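Local coordinates for protein neuraminidase (Influenza A virus, PDB 4GDJ) that is a neuraminidase-like beta-propeller with a diverged putative active site, whose presumed role is removing terminal sialic acids from viral and cellular glycoconjugates, at residues L293-D298 against V306-E311; D135-S140 against G182-W187. All coordinates share one frame; numbering follows the deposited sequence.

Contact 1 of 2, residues L293-D298 against V306-E311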
ATOM      1  N   LEU A 293     -10.497  10.440   8.457  1.00 17.84           N
ATOM      2  CA  LEU A 293     -11.212   9.312   7.868  1.00 20.82           C
ATOM      3  C   LEU A 293     -12.669   9.685   7.655  1.00 29.95           C
ATOM      4  O   LEU A 293     -13.334  10.178   8.582  1.00 27.95           O
ATOM      5  CB  LEU A 293     -11.182   8.121   8.804  1.00 25.44           C
ATOM      6  CG  LEU A 293      -9.820   7.668   9.295  1.00 30.25           C
ATOM      7  CD1 LEU A 293      -9.984   6.542  10.280  1.00 25.82           C
ATOM      8  CD2 LEU A 293      -8.996   7.194   8.126  1.00 33.70           C
ATOM      9  N   GLU A 294     -13.174   9.438   6.453  1.00 21.51           N
ATOM     10  CA  GLU A 294     -14.558   9.746   6.113  1.00 21.68           C
ATOM     11  C   GLU A 294     -15.248   8.543   5.543  1.00 30.03           C
ATOM     12  O   GLU A 294     -14.724   7.906   4.619  1.00 24.09           O
ATOM     13  CB  GLU A 294     -14.632  10.903   5.103  1.00 21.57           C
ATOM     14  CG  GLU A 294     -14.158  12.219   5.660  1.00 33.99           C
ATOM     15  CD  GLU A 294     -14.267  13.352   4.672  1.00 53.93           C
ATOM     16  OE1 GLU A 294     -13.840  13.197   3.506  1.00 59.79           O
ATOM     17  OE2 GLU A 294     -14.791  14.406   5.068  1.00 67.11           O
ATOM     18  N   GLN A 295     -16.422   8.233   6.099  1.00 23.23           N
ATOM     19  CA  GLN A 295     -17.251   7.128   5.634  1.00 15.08           C
ATOM     20  C   GLN A 295     -18.269   7.608   4.588  1.00 25.11           C
ATOM     21  O   GLN A 295     -18.901   8.673   4.756  1.00 24.75           O
ATOM     22  CB  GLN A 295     -17.963   6.498   6.821  1.00 24.99           C
ATOM     23  CG  GLN A 295     -18.732   5.239   6.485  1.00 25.85           C
ATOM     24  CD  GLN A 295     -19.533   4.702   7.694  1.00 37.48           C
ATOM     25  OE1 GLN A 295     -19.314   3.585   8.154  1.00 36.93           O
ATOM     26  NE2 GLN A 295     -20.440   5.523   8.213  1.00 35.46           N
ATOM     27  N   ILE A 296     -18.388   6.848   3.494  1.00 25.28           N
ATOM     28  CA  ILE A 296     -19.275   7.162   2.388  1.00 31.66           C
ATOM     29  C   ILE A 296     -20.179   5.954   2.139  1.00 29.61           C
ATOM     30  O   ILE A 296     -19.769   5.003   1.489  1.00 26.48           O
ATOM     31  CB  ILE A 296     -18.483   7.484   1.112  1.00 27.65           C
ATOM     32  CG1 ILE A 296     -17.638   8.741   1.292  1.00 22.97           C
ATOM     33  CG2 ILE A 296     -19.422   7.704  -0.046  1.00 24.95           C
ATOM     34  CD1 ILE A 296     -16.539   8.856   0.251  1.00 27.19           C
ATOM     35  N   PRO A 297     -21.410   5.965   2.684  1.00 28.30           N
ATOM     36  CA  PRO A 297     -22.240   4.751   2.591  1.00 23.51           C
ATOM     37  C   PRO A 297     -22.499   4.251   1.168  1.00 21.40           C
ATOM     38  O   PRO A 297     -22.565   3.036   0.961  1.00 28.92           O
ATOM     39  CB  PRO A 297     -23.555   5.158   3.286  1.00 31.97           C
ATOM     40  CG  PRO A 297     -23.137   6.199   4.283  1.00 31.21           C
ATOM     41  CD  PRO A 297     -22.045   6.995   3.527  1.00 31.24           C
ATOM     42  N   ASP A 298     -22.607   5.122   0.180  1.00 20.85           N
ATOM     43  CA  ASP A 298     -22.952   4.596  -1.133  1.00 24.67           C
ATOM     44  C   ASP A 298     -21.713   4.153  -1.924  1.00 34.53           C
ATOM     45  O   ASP A 298     -21.822   3.845  -3.104  1.00 29.66           O
ATOM     46  CB  ASP A 298     -23.732   5.629  -1.935  1.00 27.46           C
ATOM     47  CG  ASP A 298     -25.119   5.907  -1.326  1.00 38.45           C
ATOM     48  OD1 ASP A 298     -25.502   5.188  -0.382  1.00 46.44           O
ATOM     49  OD2 ASP A 298     -25.807   6.832  -1.801  1.00 48.30           O
ATOM     50  N   VAL A 306     -20.860  12.099   2.903  1.00 24.69           N
ATOM     51  CA  VAL A 306     -20.206  11.580   4.080  1.00 23.38           C
ATOM     52  C   VAL A 306     -21.190  11.429   5.234  1.00 28.05           C
ATOM     53  O   VAL A 306     -21.937  12.335   5.534  1.00 35.92           O
ATOM     54  CB  VAL A 306     -18.996  12.499   4.422  1.00 29.75           C
ATOM     55  CG1 VAL A 306     -18.392  12.202   5.774  1.00 26.96           C
ATOM     56  CG2 VAL A 306     -17.924  12.350   3.324  1.00 31.95           C
ATOM     57  N   SER A 307     -21.164  10.276   5.884  1.00 33.82           N
ATOM     58  CA  SER A 307     -22.052   9.997   7.000  1.00 33.67           C
ATOM     59  C   SER A 307     -21.364  10.103   8.347  1.00 36.85           C
ATOM     60  O   SER A 307     -21.998  10.268   9.375  1.00 38.46           O
ATOM     61  CB  SER A 307     -22.576   8.579   6.856  1.00 31.96           C
ATOM     62  OG  SER A 307     -21.499   7.654   6.832  1.00 29.85           O
ATOM     63  N   LEU A 308     -20.053   9.990   8.358  1.00 31.56           N
ATOM     64  CA  LEU A 308     -19.314   9.889   9.601  1.00 27.65           C
ATOM     65  C   LEU A 308     -17.862  10.271   9.267  1.00 33.71           C
ATOM     66  O   LEU A 308     -17.359   9.888   8.205  1.00 27.90           O
ATOM     67  CB  LEU A 308     -19.453   8.468  10.147  1.00 24.65           C
ATOM     68  CG  LEU A 308     -18.412   7.960  11.149  1.00 38.52           C
ATOM     69  CD1 LEU A 308     -18.441   8.684  12.492  1.00 42.41           C
ATOM     70  CD2 LEU A 308     -18.629   6.490  11.344  1.00 40.03           C
ATOM     71  N   SER A 309     -17.245  11.116  10.091  1.00 25.55           N
ATOM     72  CA  SER A 309     -15.848  11.435   9.904  1.00 25.46           C
ATOM     73  C   SER A 309     -15.068  11.412  11.191  1.00 30.74           C
ATOM     74  O   SER A 309     -15.622  11.693  12.245  1.00 25.19           O
ATOM     75  CB  SER A 309     -15.696  12.770   9.192  1.00 24.08           C
ATOM     76  OG  SER A 309     -16.202  13.815   9.931  1.00 37.00           O
ATOM     77  N   TYR A 310     -13.790  11.025  11.104  1.00 23.54           N
ATOM     78  CA  TYR A 310     -12.864  11.050  12.241  1.00 20.83           C
ATOM     79  C   TYR A 310     -11.760  12.045  11.957  1.00 29.28           C
ATOM     80  O   TYR A 310     -11.343  12.216  10.795  1.00 27.58           O
ATOM     81  CB  TYR A 310     -12.118   9.737  12.470  1.00 25.95           C
ATOM     82  CG  TYR A 310     -12.852   8.508  12.912  1.00 24.07           C
ATOM     83  CD1 TYR A 310     -14.235   8.380  12.806  1.00 29.51           C
ATOM     84  CD2 TYR A 310     -12.150   7.464  13.458  1.00 21.04           C
ATOM     85  CE1 TYR A 310     -14.871   7.213  13.200  1.00 30.90           C
ATOM     86  CE2 TYR A 310     -12.776   6.308  13.864  1.00 34.52           C
ATOM     87  CZ  TYR A 310     -14.135   6.181  13.741  1.00 30.93           C
ATOM     88  OH  TYR A 310     -14.733   5.003  14.171  1.00 28.09           O
ATOM     89  N   GLU A 311     -11.276  12.684  13.014  1.00 23.27           N
ATOM     90  CA  GLU A 311     -10.066  13.485  12.948  1.00 27.80           C
ATOM     91  C   GLU A 311      -9.093  12.961  13.975  1.00 31.91           C
ATOM     92  O   GLU A 311      -9.430  12.863  15.147  1.00 25.60           O
ATOM     93  CB  GLU A 311     -10.320  14.962  13.175  1.00 30.49           C
ATOM     94  CG  GLU A 311      -9.057  15.824  12.971  1.00 37.13           C
ATOM     95  CD  GLU A 311      -9.365  17.317  12.974  1.00 57.48           C
ATOM     96  OE1 GLU A 311     -10.360  17.721  12.334  1.00 60.50           O
ATOM     97  OE2 GLU A 311      -8.629  18.082  13.631  1.00 63.46           O
TER
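The Tyr310 ring is approached obliquely by Leu293, whose CD1 methyl lies 4.0 Å from Tyr310 CD2. At the edge of the ring, in its plane, sits Leu308, with CD1 3.9 Å from Tyr310 CE1. The phenol OH itself is hydrogen-bonded to the backbone N of Trp21. On the same face of the sheet the extended Gln295 side chain brings its flat amide alongside Leu308 and Ser307. The other face carries Glu294. The Glu294 side chain crosses that of Val306 at about a right angle. Val306 CG2 lies 4.0 Å from Glu294 CD and about equally far from both oxygens. With CG turned anti to the carbonyl carbon (chi1 -66°), Glu294 also rests that atom on Ser309 CB.

The two segments form an antiparallel hairpin in a propeller blade, with strand 289-296 between 308-313 and 277-281. Leu293 and Tyr310 are a hydrogen-bonded pair, with Tyr310 N 2.7 Å from Leu293 O. A nearly straight bond (176°) joins Gln295 N to Leu308 O at 2.8 Å. Beyond it, Gln295 O accepts Ser307 N at 3.0 Å and, weakly, Ser307 OG. Pro297 CG packs 3.4 Å from Ser307 OG.

Contact 2 of 2, residues D135-S140 against G182-W187. With NAG (2-acetamido-2-deoxy-beta-D-glucopyranose), chain I.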
ATOM      1  N   ASP A 135      13.155 -16.935  -6.947  1.00 24.47           N
ATOM      2  CA  ASP A 135      12.971 -16.444  -8.314  1.00 20.57           C
ATOM      3  C   ASP A 135      13.502 -15.053  -8.457  1.00 20.60           C
ATOM      4  O   ASP A 135      13.702 -14.366  -7.458  1.00 21.65           O
ATOM      5  CB  ASP A 135      11.475 -16.431  -8.650  1.00 27.10           C
ATOM      6  CG  ASP A 135      11.193 -16.770 -10.120  1.00 39.75           C
ATOM      7  OD1 ASP A 135      12.143 -16.719 -10.930  1.00 30.59           O
ATOM      8  OD2 ASP A 135      10.018 -17.080 -10.471  1.00 33.46           O
ATOM      9  N   THR A 136      13.684 -14.618  -9.705  1.00 18.88           N
ATOM     10  CA  THR A 136      14.088 -13.273 -10.006  1.00 20.99           C
ATOM     11  C   THR A 136      13.445 -12.903 -11.328  1.00 20.83           C
ATOM     12  O   THR A 136      13.057 -13.767 -12.091  1.00 27.82           O
ATOM     13  CB  THR A 136      15.630 -13.187 -10.239  1.00 24.99           C
ATOM     14  OG1 THR A 136      15.976 -14.164 -11.225  1.00 28.56           O
ATOM     15  CG2 THR A 136      16.410 -13.484  -8.967  1.00 24.63           C
ATOM     16  N   PHE A 137      13.369 -11.610 -11.605  1.00 24.80           N
ATOM     17  CA  PHE A 137      13.063 -11.129 -12.931  1.00 22.29           C
ATOM     18  C   PHE A 137      13.589  -9.720 -13.045  1.00 23.07           C
ATOM     19  O   PHE A 137      13.807  -9.029 -12.052  1.00 22.03           O
ATOM     20  CB  PHE A 137      11.554 -11.260 -13.269  1.00 23.47           C
ATOM     21  CG  PHE A 137      10.614 -10.586 -12.292  1.00 22.42           C
ATOM     22  CD1 PHE A 137      10.122 -11.262 -11.201  1.00 24.49           C
ATOM     23  CD2 PHE A 137      10.163  -9.293 -12.526  1.00 27.55           C
ATOM     24  CE1 PHE A 137       9.200 -10.653 -10.319  1.00 23.37           C
ATOM     25  CE2 PHE A 137       9.265  -8.671 -11.652  1.00 25.40           C
ATOM     26  CZ  PHE A 137       8.788  -9.359 -10.545  1.00 24.25           C
ATOM     27  N   SER A 138      13.868  -9.317 -14.274  1.00 26.41           N
ATOM     28  CA  SER A 138      14.492  -8.046 -14.530  1.00 20.13           C
ATOM     29  C   SER A 138      13.508  -7.101 -15.189  1.00 17.63           C
ATOM     30  O   SER A 138      12.413  -7.521 -15.591  1.00 29.03           O
ATOM     31  CB  SER A 138      15.747  -8.248 -15.429  1.00 26.75           C
ATOM     32  OG  SER A 138      16.728  -9.006 -14.723  1.00 34.90           O
ATOM     33  N   ALA A 139      13.876  -5.819 -15.227  1.00 27.94           N
ATOM     34  CA  ALA A 139      13.046  -4.769 -15.835  1.00 33.37           C
ATOM     35  C   ALA A 139      12.732  -5.077 -17.299  1.00 42.79           C
ATOM     36  O   ALA A 139      13.570  -5.597 -18.003  1.00 43.25           O
ATOM     37  CB  ALA A 139      13.773  -3.436 -15.728  1.00 26.26           C
ATOM     38  N   SER A 140      11.541  -4.732 -17.762  1.00 38.83           N
ATOM     39  CA  SER A 140      11.180  -4.882 -19.175  1.00 44.65           C
ATOM     40  C   SER A 140      11.072  -3.544 -19.891  1.00 46.75           C
ATOM     41  O   SER A 140      11.136  -3.496 -21.120  1.00 41.94           O
ATOM     42  CB  SER A 140       9.821  -5.588 -19.326  1.00 51.69           C
ATOM     43  OG  SER A 140       9.928  -6.988 -19.145  1.00 67.32           O
ATOM     44  N   GLY A 182       6.797 -18.603  -3.833  1.00 27.24           N
ATOM     45  CA  GLY A 182       7.882 -17.703  -4.237  1.00 26.99           C
ATOM     46  C   GLY A 182       8.297 -17.816  -5.689  1.00 23.68           C
ATOM     47  O   GLY A 182       9.301 -17.222  -6.113  1.00 25.49           O
ATOM     48  N   THR A 183       7.533 -18.558  -6.477  1.00 20.84           N
ATOM     49  CA  THR A 183       7.831 -18.686  -7.900  1.00 21.43           C
ATOM     50  C   THR A 183       6.801 -18.012  -8.779  1.00 20.35           C
ATOM     51  O   THR A 183       5.607 -18.233  -8.585  1.00 26.18           O
ATOM     52  CB  THR A 183       7.930 -20.181  -8.265  1.00 30.94           C
ATOM     53  OG1 THR A 183       9.019 -20.748  -7.536  1.00 36.41           O
ATOM     54  CG2 THR A 183       8.187 -20.368  -9.716  1.00 41.74           C
ATOM     55  N   VAL A 184       7.244 -17.221  -9.761  1.00 18.71           N
ATOM     56  CA  VAL A 184       6.301 -16.519 -10.635  1.00 24.49           C
ATOM     57  C   VAL A 184       5.512 -17.522 -11.488  1.00 33.03           C
ATOM     58  O   VAL A 184       6.081 -18.320 -12.191  1.00 24.65           O
ATOM     59  CB  VAL A 184       6.980 -15.488 -11.533  1.00 25.58           C
ATOM     60  CG1 VAL A 184       6.007 -14.904 -12.500  1.00 26.27           C
ATOM     61  CG2 VAL A 184       7.649 -14.370 -10.706  1.00 25.36           C
ATOM     62  N   GLN A 185       4.190 -17.495 -11.400  1.00 22.32           N
ATOM     63  CA  GLN A 185       3.358 -18.400 -12.195  1.00 25.53           C
ATOM     64  C   GLN A 185       2.945 -17.704 -13.470  1.00 28.63           C
ATOM     65  O   GLN A 185       2.897 -18.306 -14.518  1.00 29.53           O
ATOM     66  CB  GLN A 185       2.102 -18.817 -11.416  1.00 21.92           C
ATOM     67  CG  GLN A 185       2.418 -19.535 -10.095  1.00 26.93           C
ATOM     68  CD  GLN A 185       3.212 -20.809 -10.326  1.00 36.82           C
ATOM     69  OE1 GLN A 185       2.707 -21.749 -10.919  1.00 39.25           O
ATOM     70  NE2 GLN A 185       4.467 -20.838  -9.863  1.00 32.56           N
ATOM     71  N   ARG A 186       2.607 -16.428 -13.359  1.00 28.59           N
ATOM     72  CA  ARG A 186       2.225 -15.656 -14.507  1.00 26.20           C
ATOM     73  C   ARG A 186       2.057 -14.249 -14.054  1.00 24.26           C
ATOM     74  O   ARG A 186       2.089 -13.971 -12.861  1.00 23.98           O
ATOM     75  CB  ARG A 186       0.895 -16.140 -15.060  1.00 36.15           C
ATOM     76  CG  ARG A 186      -0.198 -16.075 -14.065  1.00 27.88           C
ATOM     77  CD  ARG A 186      -1.529 -16.534 -14.648  1.00 35.85           C
ATOM     78  NE  ARG A 186      -2.513 -16.632 -13.572  1.00 44.57           N
ATOM     79  CZ  ARG A 186      -3.772 -17.036 -13.718  1.00 50.92           C
ATOM     80  NH1 ARG A 186      -4.222 -17.386 -14.916  1.00 56.39           N
ATOM     81  NH2 ARG A 186      -4.579 -17.081 -12.654  1.00 34.74           N
ATOM     82  N   TRP A 187       1.874 -13.361 -15.019  1.00 24.38           N
ATOM     83  CA  TRP A 187       1.618 -11.963 -14.743  1.00 28.71           C
ATOM     84  C   TRP A 187       0.657 -11.406 -15.783  1.00 37.03           C
ATOM     85  O   TRP A 187       0.419 -12.010 -16.834  1.00 28.70           O
ATOM     86  CB  TRP A 187       2.923 -11.154 -14.748  1.00 21.96           C
ATOM     87  CG  TRP A 187       3.835 -11.405 -15.925  1.00 31.34           C
ATOM     88  CD1 TRP A 187       4.897 -12.294 -15.983  1.00 31.40           C
ATOM     89  CD2 TRP A 187       3.808 -10.738 -17.192  1.00 31.65           C
ATOM     90  NE1 TRP A 187       5.504 -12.217 -17.213  1.00 35.79           N
ATOM     91  CE2 TRP A 187       4.865 -11.272 -17.971  1.00 37.09           C
ATOM     92  CE3 TRP A 187       2.990  -9.751 -17.751  1.00 31.06           C
ATOM     93  CZ2 TRP A 187       5.110 -10.858 -19.270  1.00 39.84           C
ATOM     94  CZ3 TRP A 187       3.231  -9.344 -19.042  1.00 43.35           C
ATOM     95  CH2 TRP A 187       4.287  -9.899 -19.794  1.00 41.77           C
TER
HETATM   96  C1  NAG I 505       4.025 -25.212  -3.682  1.00 78.37           C
HETATM   97  C2  NAG I 505       3.879 -26.085  -4.936  1.00 86.12           C
HETATM   98  C3  NAG I 505       2.948 -27.275  -4.687  1.00 93.32           C
HETATM   99  C4  NAG I 505       3.291 -27.968  -3.372  1.00 96.26           C
HETATM  100  C5  NAG I 505       3.360 -26.891  -2.287  1.00 96.35           C
HETATM  101  C6  NAG I 505       3.455 -27.417  -0.856  1.00 95.58           C
HETATM  102  C7  NAG I 505       4.196 -24.819  -7.021  1.00 76.28           C
HETATM  103  C8  NAG I 505       3.520 -24.038  -8.113  1.00 68.83           C
HETATM  104  N2  NAG I 505       3.393 -25.285  -6.052  1.00 80.75           N
HETATM  105  O3  NAG I 505       3.016 -28.198  -5.752  1.00 93.31           O
HETATM  106  O4  NAG I 505       2.308 -28.940  -3.078  1.00 97.52           O
HETATM  107  O5  NAG I 505       4.422 -26.001  -2.580  1.00 84.71           O
HETATM  108  O6  NAG I 505       2.581 -26.651  -0.045  1.00 86.40           O
HETATM  109  O7  NAG I 505       5.421 -24.997  -7.046  1.00 68.46           O
HETATM  110  O   HOH W   1       9.209 -18.283 -12.803  1.00 48.34           O
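Two neighbouring blades of the neuraminidase beta-propeller meet here through their last strands, 132-138 and 183-189. The short strand segments cross at 60° and share no backbone pairing. A side chain makes the link instead. Asp135 OD2 accepts Val184 N at 2.9 Å through its anti lone pair, and the bond is close to straight (169°). A water 2.7 Å from Asp135 OD2 is also within reach of Val184 O and may bridge the two. Asp135 OD1 accepts Thr136 N at 2.9 Å. Bonds at both oxygens help fix the rotation of the carboxylate.

Phe137 adds an apolar touch. Its CG is wedged between the backbone N and carbonyl carbon (chi1 56°), and Val184 CG2 meets the ring obliquely, 4.0 Å from Phe137 CD1. Asp135 CB packs 3.4 Å from Gly182 O, an acceptor also used by Thr134 OG1. Further along, the bent Gln185 side chain donates from NE2 to Thr183 O at 3.1 Å. Its OE1 lies 3.7 Å from the N-acetyl methyl C8 of the NAG.

Gln185 and Arg186 form a classic beta bulge opposite Glu178. Strand 173-180 flanks the contact: Tyr177 stacks on Phe137, and Val184 touches both Tyr177 and Leu179.

How the contacts relate
From the N terminus the chain reaches contact 2 first. Its segments, 135-140 and 182-187, close a loop of 41 residues that holds strands 153-155, 158-165 and 173-180 and the disulfide Cys154-Cys159. This contact ties the outer strand of one propeller blade to the outer strand of the next. The chain then runs through the blade of strands 200-205, 208-214, 224-228 and 233-236, passing calcium-binding residues within it and after it. In contact 1, 293-298 and 306-311 close a loop of only seven residues within one hairpin. The contacts follow in series, neither nesting nor crossing. They lie on opposite sides of the chain's centre. The centres of contact 1 and contact 2 are 39 Å apart, and their nearest atoms about 29 Å.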